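Local coordinates for protein citrate synthase (PDB 6ABW) that probably joins acetyl-CoA to oxaloacetate, with uptake of water, to give citrate and free CoA in the tricarboxylic acid cycle, at residues A193-P198 with F268-Y273; A233-F238 with M341-F346. All coordinates share one frame; numbering follows the deposited sequence.

Interaction 1. Residues A193-P198 with F268-Y273; sequences ADHEVP and FGHRVY. With ACO (acetyl coenzyme *a), chain D.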
loop_
_atom_site.group_PDB
_atom_site.type_symbol
_atom_site.label_atom_id
_atom_site.label_comp_id
_atom_site.label_asym_id
_atom_site.label_seq_id
_atom_site.Cartn_x
_atom_site.Cartn_y
_atom_site.Cartn_z
ATOM N N ALA A 193 -3.059 8.355 -18.197
ATOM C CA ALA A 193 -3.979 8.573 -17.098
ATOM C C ALA A 193 -4.641 7.286 -16.637
ATOM O O ALA A 193 -4.818 7.122 -15.438
ATOM C CB ALA A 193 -5.009 9.638 -17.393
ATOM N N ASP A 194 -5.069 6.393 -17.536
ATOM C CA ASP A 194 -5.684 5.169 -17.114
ATOM C C ASP A 194 -5.575 4.081 -18.187
ATOM O O ASP A 194 -5.609 4.420 -19.366
ATOM C CB ASP A 194 -7.202 5.328 -16.847
ATOM C CG ASP A 194 -7.743 4.118 -16.051
ATOM O OD1 ASP A 194 -7.068 3.656 -15.044
ATOM O OD2 ASP A 194 -8.763 3.521 -16.463
ATOM N N HIS A 195 -5.437 2.831 -17.770
ATOM C CA HIS A 195 -5.430 1.711 -18.731
ATOM C C HIS A 195 -5.507 0.370 -18.023
ATOM O O HIS A 195 -4.601 0.042 -17.205
ATOM C CB HIS A 195 -4.136 1.729 -19.531
ATOM C CG HIS A 195 -4.233 1.171 -20.916
ATOM N ND1 HIS A 195 -3.800 -0.096 -21.227
ATOM C CD2 HIS A 195 -4.687 1.712 -22.059
ATOM C CE1 HIS A 195 -4.041 -0.314 -22.509
ATOM N NE2 HIS A 195 -4.579 0.757 -23.033
ATOM N N GLU A 196 -6.548 -0.408 -18.294
ATOM C CA GLU A 196 -6.649 -1.786 -17.736
ATOM C C GLU A 196 -6.688 -1.699 -16.183
ATOM O O GLU A 196 -6.963 -0.623 -15.622
ATOM C CB GLU A 196 -5.495 -2.667 -18.237
ATOM C CG GLU A 196 -5.434 -2.964 -19.732
ATOM C CD GLU A 196 -4.070 -3.558 -20.155
ATOM O OE1 GLU A 196 -3.921 -4.797 -20.208
ATOM O OE2 GLU A 196 -3.108 -2.774 -20.426
ATOM N N VAL A 197 -6.445 -2.825 -15.517
ATOM C CA VAL A 197 -6.458 -2.881 -14.083
ATOM C C VAL A 197 -5.168 -3.598 -13.685
ATOM O O VAL A 197 -5.164 -4.781 -13.350
ATOM C CB VAL A 197 -7.706 -3.608 -13.526
ATOM C CG1 VAL A 197 -7.754 -3.488 -12.015
ATOM C CG2 VAL A 197 -8.997 -3.102 -14.109
ATOM N N PRO A 198 -4.039 -2.889 -13.772
ATOM C CA PRO A 198 -2.771 -3.508 -13.350
ATOM C C PRO A 198 -2.677 -3.574 -11.822
ATOM O O PRO A 198 -3.617 -3.174 -11.143
ATOM C CB PRO A 198 -1.712 -2.609 -13.963
ATOM C CG PRO A 198 -2.357 -1.266 -13.941
ATOM C CD PRO A 198 -3.838 -1.509 -14.254
ATOM N N PHE A 268 8.063 -2.990 -27.169
ATOM C CA PHE A 268 7.248 -3.633 -28.202
ATOM C C PHE A 268 6.373 -4.671 -27.505
ATOM O O PHE A 268 6.781 -5.314 -26.506
ATOM C CB PHE A 268 8.058 -4.322 -29.270
ATOM C CG PHE A 268 8.374 -3.453 -30.453
ATOM C CD1 PHE A 268 9.064 -2.236 -30.319
ATOM C CD2 PHE A 268 7.996 -3.812 -31.697
ATOM C CE1 PHE A 268 9.403 -1.479 -31.438
ATOM C CE2 PHE A 268 8.308 -3.046 -32.792
ATOM C CZ PHE A 268 8.991 -1.846 -32.675
ATOM N N GLY A 269 5.213 -4.873 -28.088
ATOM C CA GLY A 269 4.312 -5.948 -27.667
ATOM C C GLY A 269 3.294 -5.529 -26.608
ATOM O O GLY A 269 3.539 -4.671 -25.733
ATOM N N HIS A 270 2.132 -6.166 -26.587
ATOM C CA HIS A 270 1.157 -5.801 -25.597
ATOM C C HIS A 270 0.219 -6.953 -25.395
ATOM O O HIS A 270 -0.134 -7.616 -26.410
ATOM C CB HIS A 270 0.389 -4.559 -26.060
ATOM C CG HIS A 270 -0.294 -3.852 -24.958
ATOM N ND1 HIS A 270 -1.574 -4.177 -24.562
ATOM C CD2 HIS A 270 0.079 -2.787 -24.203
ATOM C CE1 HIS A 270 -1.929 -3.384 -23.570
ATOM N NE2 HIS A 270 -0.925 -2.556 -23.301
ATOM N N ARG A 271 -0.219 -7.163 -24.153
ATOM C CA ARG A 271 -1.183 -8.305 -23.914
ATOM C C ARG A 271 -2.551 -8.129 -24.559
ATOM O O ARG A 271 -3.250 -9.137 -24.762
ATOM C CB ARG A 271 -1.374 -8.592 -22.398
ATOM C CG ARG A 271 -0.149 -9.286 -21.788
ATOM C CD ARG A 271 -0.328 -9.872 -20.381
ATOM N NE ARG A 271 0.998 -10.226 -19.819
ATOM C CZ ARG A 271 1.752 -11.290 -20.162
ATOM N NH1 ARG A 271 1.357 -12.173 -21.083
ATOM N NH2 ARG A 271 2.944 -11.469 -19.579
ATOM N N VAL A 272 -2.983 -6.896 -24.803
ATOM C CA VAL A 272 -4.308 -6.582 -25.371
ATOM C C VAL A 272 -4.236 -6.096 -26.813
ATOM O O VAL A 272 -4.991 -6.564 -27.699
ATOM C CB VAL A 272 -5.054 -5.530 -24.470
ATOM C CG1 VAL A 272 -6.451 -5.239 -24.959
ATOM C CG2 VAL A 272 -5.159 -6.055 -23.038
ATOM N N TYR A 273 -3.431 -5.074 -27.068
ATOM C CA TYR A 273 -3.282 -4.505 -28.398
ATOM C C TYR A 273 -2.527 -5.449 -29.354
ATOM O O TYR A 273 -1.421 -5.865 -29.062
ATOM C CB TYR A 273 -2.536 -3.172 -28.428
ATOM C CG TYR A 273 -3.281 -2.051 -27.709
ATOM C CD1 TYR A 273 -4.533 -1.652 -28.144
ATOM C CD2 TYR A 273 -2.728 -1.408 -26.577
ATOM C CE1 TYR A 273 -5.228 -0.651 -27.503
ATOM C CE2 TYR A 273 -3.408 -0.372 -25.921
ATOM C CZ TYR A 273 -4.658 -0.031 -26.368
ATOM O OH TYR A 273 -5.395 0.921 -25.764
HETATM N N1A ACO D . 10.016 -8.544 -28.914
HETATM C C2A ACO D . 10.252 -9.620 -29.750
HETATM N N3A ACO D . 9.376 -10.686 -29.872
HETATM C C4A ACO D . 8.237 -10.670 -29.139
HETATM C C5A ACO D . 7.924 -9.540 -28.236
HETATM C C6A ACO D . 8.899 -8.455 -28.177
HETATM N N6A ACO D . 8.658 -7.430 -27.333
HETATM N N7A ACO D . 6.747 -9.812 -27.623
HETATM C C8A ACO D . 6.317 -11.012 -28.083
HETATM N N9A ACO D . 7.208 -11.512 -28.969
HETATM C C1B ACO D . 7.088 -12.790 -29.730
HETATM C C2B ACO D . 6.878 -14.035 -28.852
HETATM O O2B ACO D . 8.088 -14.600 -28.347
HETATM C C3B ACO D . 6.210 -14.941 -29.850
HETATM O O3B ACO D . 7.263 -15.536 -30.627
HETATM P P3B ACO D . 7.172 -16.996 -31.356
HETATM O O7A ACO D . 8.614 -17.458 -31.451
HETATM O O8A ACO D . 6.533 -16.710 -32.711
HETATM O O9A ACO D . 6.330 -17.826 -30.392
HETATM C C4B ACO D . 5.343 -14.008 -30.706
HETATM O O4B ACO D . 5.939 -12.705 -30.623
HETATM C C5B ACO D . 3.918 -13.863 -30.235
HETATM O O5B ACO D . 3.908 -13.434 -28.873
HETATM P P1A ACO D . 2.503 -13.064 -28.168
HETATM O O1A ACO D . 1.922 -14.388 -27.731
HETATM O O2A ACO D . 1.743 -12.103 -29.095
HETATM O O3A ACO D . 2.826 -12.190 -26.841
HETATM P P2A ACO D . 3.476 -12.772 -25.478
HETATM O O4A ACO D . 2.413 -13.061 -24.450
HETATM O O5A ACO D . 4.605 -13.710 -25.789
HETATM O O6A ACO D . 4.062 -11.363 -24.949
HETATM C CBP ACO D . 3.840 -9.267 -23.840
HETATM C CCP ACO D . 3.287 -10.159 -24.920
HETATM C CDP ACO D . 3.499 -7.794 -23.786
HETATM C CEP ACO D . 4.365 -9.954 -22.571
HETATM C CAP ACO D . 5.283 -9.077 -24.542
HETATM O OAP ACO D . 5.258 -8.608 -25.903
HETATM C C9P ACO D . 6.305 -8.179 -23.837
HETATM O O9P ACO D . 7.016 -8.691 -22.980
HETATM N N8P ACO D . 6.359 -6.865 -24.175
HETATM C C7P ACO D . 7.073 -5.899 -23.372
HETATM C C6P ACO D . 8.581 -5.998 -23.399
HETATM C C5P ACO D . 9.041 -4.974 -22.368
HETATM O O5P ACO D . 9.287 -3.820 -22.713
HETATM N N4P ACO D . 9.203 -5.383 -21.089
HETATM C C3P ACO D . 9.741 -4.519 -20.030
HETATM C C2P ACO D . 8.635 -4.336 -19.014
HETATM S S1P ACO D . 9.047 -5.239 -17.562
HETATM C C ACO D . 8.991 -3.897 -16.597
HETATM O O ACO D . 9.962 -3.165 -16.614
HETATM C CH3 ACO D . 7.731 -3.659 -15.817
#
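The acetyl-CoA-binding loop 268-273, which carries the predicted catalytic H270, meets the loop 193-198 through a cluster of H195, H270 and Y273. H195 and Y273 reach toward each other tip to tip, and NE2 of H195 lies 2.9 Å from OH of Y273 in a nearly straight hydrogen bond (176°) in which either atom could be the donor. The other nitrogen of the same ring, ND1, donates to OE2 of E196 at 2.9 Å, meeting the carboxylate on its anti side. A histidine suits this place because its two nitrogens take a partner each, which fixes the rotation of the ring.

E196 then runs past H270 and V272. Its OE2 comes to the edge of the H270 ring, 3.4 Å from CE1, while OE1 touches the methyl CG2 of V272 at 3.3 Å. The H195 and H270 rings meet rim to rim with planes at 89°. CG of H270 stands anti to its backbone N (chi1 -161°); in the ring, ND1 accepts from the backbone N of V272 and from that of Y273, and CD2 of Y273 covers one face. Next to it, G269 packs CA against OAP of acetyl-CoA, where a side chain would clash.

I33 of strand 31-34 packs on H195, E196, V272 and Y273, and R279 of helix 278-292 touches the side chains of H195, H270 and Y273; R350 of helix 342-365 also reaches H195.

Interaction 2. Residues A233-F238 with M341-F346; sequences AAEEAF and MFTSLF. With ACO (acetyl coenzyme *a), chain D; GOL (glycerol), chain B.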
loop_
_atom_site.group_PDB
_atom_site.type_symbol
_atom_site.label_atom_id
_atom_site.label_comp_id
_atom_site.label_asym_id
_atom_site.label_seq_id
_atom_site.Cartn_x
_atom_site.Cartn_y
_atom_site.Cartn_z
ATOM N N ALA A 233 8.997 -0.001 -16.905
ATOM C CA ALA A 233 8.921 -0.312 -18.344
ATOM C C ALA A 233 9.440 0.832 -19.248
ATOM O O ALA A 233 10.115 0.538 -20.224
ATOM C CB ALA A 233 7.513 -0.701 -18.781
ATOM N N ALA A 234 9.121 2.089 -18.932
ATOM C CA ALA A 234 9.624 3.190 -19.774
ATOM C C ALA A 234 11.128 3.290 -19.654
ATOM O O ALA A 234 11.855 3.530 -20.666
ATOM C CB ALA A 234 8.982 4.513 -19.346
ATOM N N GLU A 235 11.643 3.062 -18.455
ATOM C CA GLU A 235 13.104 3.034 -18.244
ATOM C C GLU A 235 13.787 1.922 -19.030
ATOM O O GLU A 235 14.809 2.183 -19.690
ATOM C CB GLU A 235 13.513 2.837 -16.761
ATOM C CG GLU A 235 13.189 4.039 -15.886
ATOM C CD GLU A 235 11.792 4.084 -15.223
ATOM O OE1 GLU A 235 10.823 3.493 -15.839
ATOM O OE2 GLU A 235 11.697 4.800 -14.146
ATOM N N GLU A 236 13.182 0.723 -19.046
ATOM C CA GLU A 236 13.821 -0.430 -19.669
ATOM C C GLU A 236 13.864 -0.203 -21.218
ATOM O O GLU A 236 14.866 -0.539 -21.872
ATOM C CB GLU A 236 13.080 -1.724 -19.372
ATOM C CG GLU A 236 13.343 -2.234 -17.953
ATOM C CD GLU A 236 14.851 -2.335 -17.636
ATOM O OE1 GLU A 236 15.373 -1.636 -16.717
ATOM O OE2 GLU A 236 15.536 -3.054 -18.363
ATOM N N ALA A 237 12.798 0.346 -21.762
ATOM C CA ALA A 237 12.762 0.612 -23.199
ATOM C C ALA A 237 13.842 1.653 -23.553
ATOM O O ALA A 237 14.543 1.483 -24.514
ATOM C CB ALA A 237 11.405 1.127 -23.615
ATOM N N PHE A 238 13.935 2.727 -22.785
ATOM C CA PHE A 238 14.806 3.845 -23.101
ATOM C C PHE A 238 16.289 3.459 -22.884
ATOM O O PHE A 238 17.146 3.935 -23.628
ATOM C CB PHE A 238 14.459 5.010 -22.244
ATOM C CG PHE A 238 15.173 6.281 -22.605
ATOM C CD1 PHE A 238 14.664 7.160 -23.547
ATOM C CD2 PHE A 238 16.356 6.591 -21.988
ATOM C CE1 PHE A 238 15.329 8.343 -23.852
ATOM C CE2 PHE A 238 17.035 7.732 -22.338
ATOM C CZ PHE A 238 16.538 8.591 -23.283
ATOM N N MET A 341 13.381 9.095 -13.283
ATOM C CA MET A 341 12.099 9.679 -13.011
ATOM C C MET A 341 11.009 9.053 -13.857
ATOM O O MET A 341 9.862 9.416 -13.614
ATOM C CB MET A 341 12.065 11.198 -13.287
ATOM C CG MET A 341 12.866 12.048 -12.292
ATOM S SD MET A 341 12.385 11.850 -10.588
ATOM C CE MET A 341 10.723 12.469 -10.597
ATOM N N PHE A 342 11.279 8.175 -14.843
ATOM C CA PHE A 342 10.211 7.890 -15.787
ATOM C C PHE A 342 8.943 7.199 -15.208
ATOM O O PHE A 342 7.822 7.566 -15.545
ATOM C CB PHE A 342 10.730 7.106 -16.978
ATOM C CG PHE A 342 11.751 7.807 -17.861
ATOM C CD1 PHE A 342 12.038 9.125 -17.752
ATOM C CD2 PHE A 342 12.361 7.051 -18.864
ATOM C CE1 PHE A 342 13.005 9.693 -18.613
ATOM C CE2 PHE A 342 13.287 7.579 -19.727
ATOM C CZ PHE A 342 13.610 8.928 -19.599
ATOM N N THR A 343 9.146 6.227 -14.329
ATOM C CA THR A 343 8.018 5.567 -13.715
ATOM C C THR A 343 7.254 6.529 -12.765
ATOM O O THR A 343 6.053 6.386 -12.608
ATOM C CB THR A 343 8.428 4.235 -13.057
ATOM O OG1 THR A 343 8.815 3.351 -14.137
ATOM C CG2 THR A 343 7.250 3.589 -12.329
ATOM N N SER A 344 7.964 7.454 -12.097
ATOM C CA SER A 344 7.330 8.483 -11.272
ATOM C C SER A 344 6.447 9.418 -12.100
ATOM O O SER A 344 5.376 9.863 -11.628
ATOM C CB SER A 344 8.385 9.289 -10.469
ATOM O OG SER A 344 8.933 8.461 -9.485
ATOM N N LEU A 345 6.853 9.682 -13.350
ATOM C CA LEU A 345 6.071 10.508 -14.278
ATOM C C LEU A 345 4.832 9.782 -14.746
ATOM O O LEU A 345 3.753 10.362 -14.839
ATOM C CB LEU A 345 6.906 11.020 -15.455
ATOM C CG LEU A 345 8.033 11.935 -15.020
ATOM C CD1 LEU A 345 9.120 11.968 -16.110
ATOM C CD2 LEU A 345 7.437 13.320 -14.770
ATOM N N PHE A 346 4.975 8.491 -15.012
ATOM C CA PHE A 346 3.835 7.617 -15.189
ATOM C C PHE A 346 2.874 7.741 -13.993
ATOM O O PHE A 346 1.632 7.894 -14.170
ATOM C CB PHE A 346 4.293 6.132 -15.397
ATOM C CG PHE A 346 3.196 5.120 -15.280
ATOM C CD1 PHE A 346 2.455 4.749 -16.409
ATOM C CD2 PHE A 346 2.869 4.578 -14.079
ATOM C CE1 PHE A 346 1.438 3.814 -16.301
ATOM C CE2 PHE A 346 1.814 3.678 -13.941
ATOM C CZ PHE A 346 1.079 3.316 -15.049
HETATM N N1A ACO D . 10.016 -8.544 -28.914
HETATM C C2A ACO D . 10.252 -9.620 -29.750
HETATM N N3A ACO D . 9.376 -10.686 -29.872
HETATM C C4A ACO D . 8.237 -10.670 -29.139
HETATM C C5A ACO D . 7.924 -9.540 -28.236
HETATM C C6A ACO D . 8.899 -8.455 -28.177
HETATM N N6A ACO D . 8.658 -7.430 -27.333
HETATM N N7A ACO D . 6.747 -9.812 -27.623
HETATM C C8A ACO D . 6.317 -11.012 -28.083
HETATM N N9A ACO D . 7.208 -11.512 -28.969
HETATM C C1B ACO D . 7.088 -12.790 -29.730
HETATM C C2B ACO D . 6.878 -14.035 -28.852
HETATM O O2B ACO D . 8.088 -14.600 -28.347
HETATM C C3B ACO D . 6.210 -14.941 -29.850
HETATM O O3B ACO D . 7.263 -15.536 -30.627
HETATM P P3B ACO D . 7.172 -16.996 -31.356
HETATM O O7A ACO D . 8.614 -17.458 -31.451
HETATM O O8A ACO D . 6.533 -16.710 -32.711
HETATM O O9A ACO D . 6.330 -17.826 -30.392
HETATM C C4B ACO D . 5.343 -14.008 -30.706
HETATM O O4B ACO D . 5.939 -12.705 -30.623
HETATM C C5B ACO D . 3.918 -13.863 -30.235
HETATM O O5B ACO D . 3.908 -13.434 -28.873
HETATM P P1A ACO D . 2.503 -13.064 -28.168
HETATM O O1A ACO D . 1.922 -14.388 -27.731
HETATM O O2A ACO D . 1.743 -12.103 -29.095
HETATM O O3A ACO D . 2.826 -12.190 -26.841
HETATM P P2A ACO D . 3.476 -12.772 -25.478
HETATM O O4A ACO D . 2.413 -13.061 -24.450
HETATM O O5A ACO D . 4.605 -13.710 -25.789
HETATM O O6A ACO D . 4.062 -11.363 -24.949
HETATM C CBP ACO D . 3.840 -9.267 -23.840
HETATM C CCP ACO D . 3.287 -10.159 -24.920
HETATM C CDP ACO D . 3.499 -7.794 -23.786
HETATM C CEP ACO D . 4.365 -9.954 -22.571
HETATM C CAP ACO D . 5.283 -9.077 -24.542
HETATM O OAP ACO D . 5.258 -8.608 -25.903
HETATM C C9P ACO D . 6.305 -8.179 -23.837
HETATM O O9P ACO D . 7.016 -8.691 -22.980
HETATM N N8P ACO D . 6.359 -6.865 -24.175
HETATM C C7P ACO D . 7.073 -5.899 -23.372
HETATM C C6P ACO D . 8.581 -5.998 -23.399
HETATM C C5P ACO D . 9.041 -4.974 -22.368
HETATM O O5P ACO D . 9.287 -3.820 -22.713
HETATM N N4P ACO D . 9.203 -5.383 -21.089
HETATM C C3P ACO D . 9.741 -4.519 -20.030
HETATM C C2P ACO D . 8.635 -4.336 -19.014
HETATM S S1P ACO D . 9.047 -5.239 -17.562
HETATM C C ACO D . 8.991 -3.897 -16.597
HETATM O O ACO D . 9.962 -3.165 -16.614
HETATM C CH3 ACO D . 7.731 -3.659 -15.817
HETATM C C1 GOL B . 4.102 1.281 -15.610
HETATM O O1 GOL B . 3.626 0.653 -16.818
HETATM C C2 GOL B . 5.592 1.565 -15.678
HETATM O O2 GOL B . 6.240 0.307 -15.937
HETATM C C3 GOL B . 5.865 2.604 -16.776
HETATM O O3 GOL B . 7.279 2.868 -16.772
#
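E235 and T343 carry the polar part of this contact, a two-pronged grip of a carboxylate on T343 of helix 342-365. The hydroxyl OG1 of T343 donates to OE1 of E235 at 2.6 Å, and the backbone N of T343 donates to OE2 of E235 at 2.9 Å. Both arrive on the syn side of the carboxylate, the backbone donor tilted further from its plane. A bend at chi2 (89°) swings CD of E235 toward helix 342-365, where the carboxylate takes the N-H of T343 and its hydroxyl, which may favour its ionised form. Threonine suits the place through its hydroxyl, which serves OE1 while the backbone N serves OE2. Beside these bonds, CD of E235 rests in van der Waals contact with CB of F342, 3.7 Å away.

The apolar part lies beside this grip. The small methyl CB of A234 packs on CB of F342 at 3.9 Å. The F342 ring then points its edge at the face of F238 in a T-shaped stack, planes at 90°, with CE2 of F342 3.7 Å from CG of F238.

Ligands border the contact on the side of the acetyl-CoA pocket. A glycerol, probably from the crystallisation liquor, takes hydrogen bonds from the backbone N of A233 and A234 through O2 and O3, and its O3 donates to OG1 of T343. F346 covers it with a ring face. A233 also lies close to the acetyl group of acetyl-CoA, N to O 3.3 Å.

The axes of the 233-238 and 342-346 segments run 139° apart in direction and 9.0 Å at closest approach. Helix 325-335 packs on A233 and A234, helix 104-119 covers T343 and S344, and Y300 and Y333 extend the aromatic packing round F238.

Along the chain the four segments come as 193-198, 233-238, 268-273 and 341-346, so the two contacts alternate and cross. Interaction 1 closes a largely helical excursion of 69 residues, bringing the loop ahead of helix 199-208 to the one that precedes helix 278-292. Interaction 2 begins within that excursion and ends beyond it, closing 102 residues by pairing helix 233-244 with the start of helix 342-365. Their centres lie 15 Å apart and they do not touch, yet acetyl-CoA spans both: its pantetheine part runs by the loop 268-273, and its thioester end reaches helix 233-244. Together they tie loops and helices round the acetyl-CoA site.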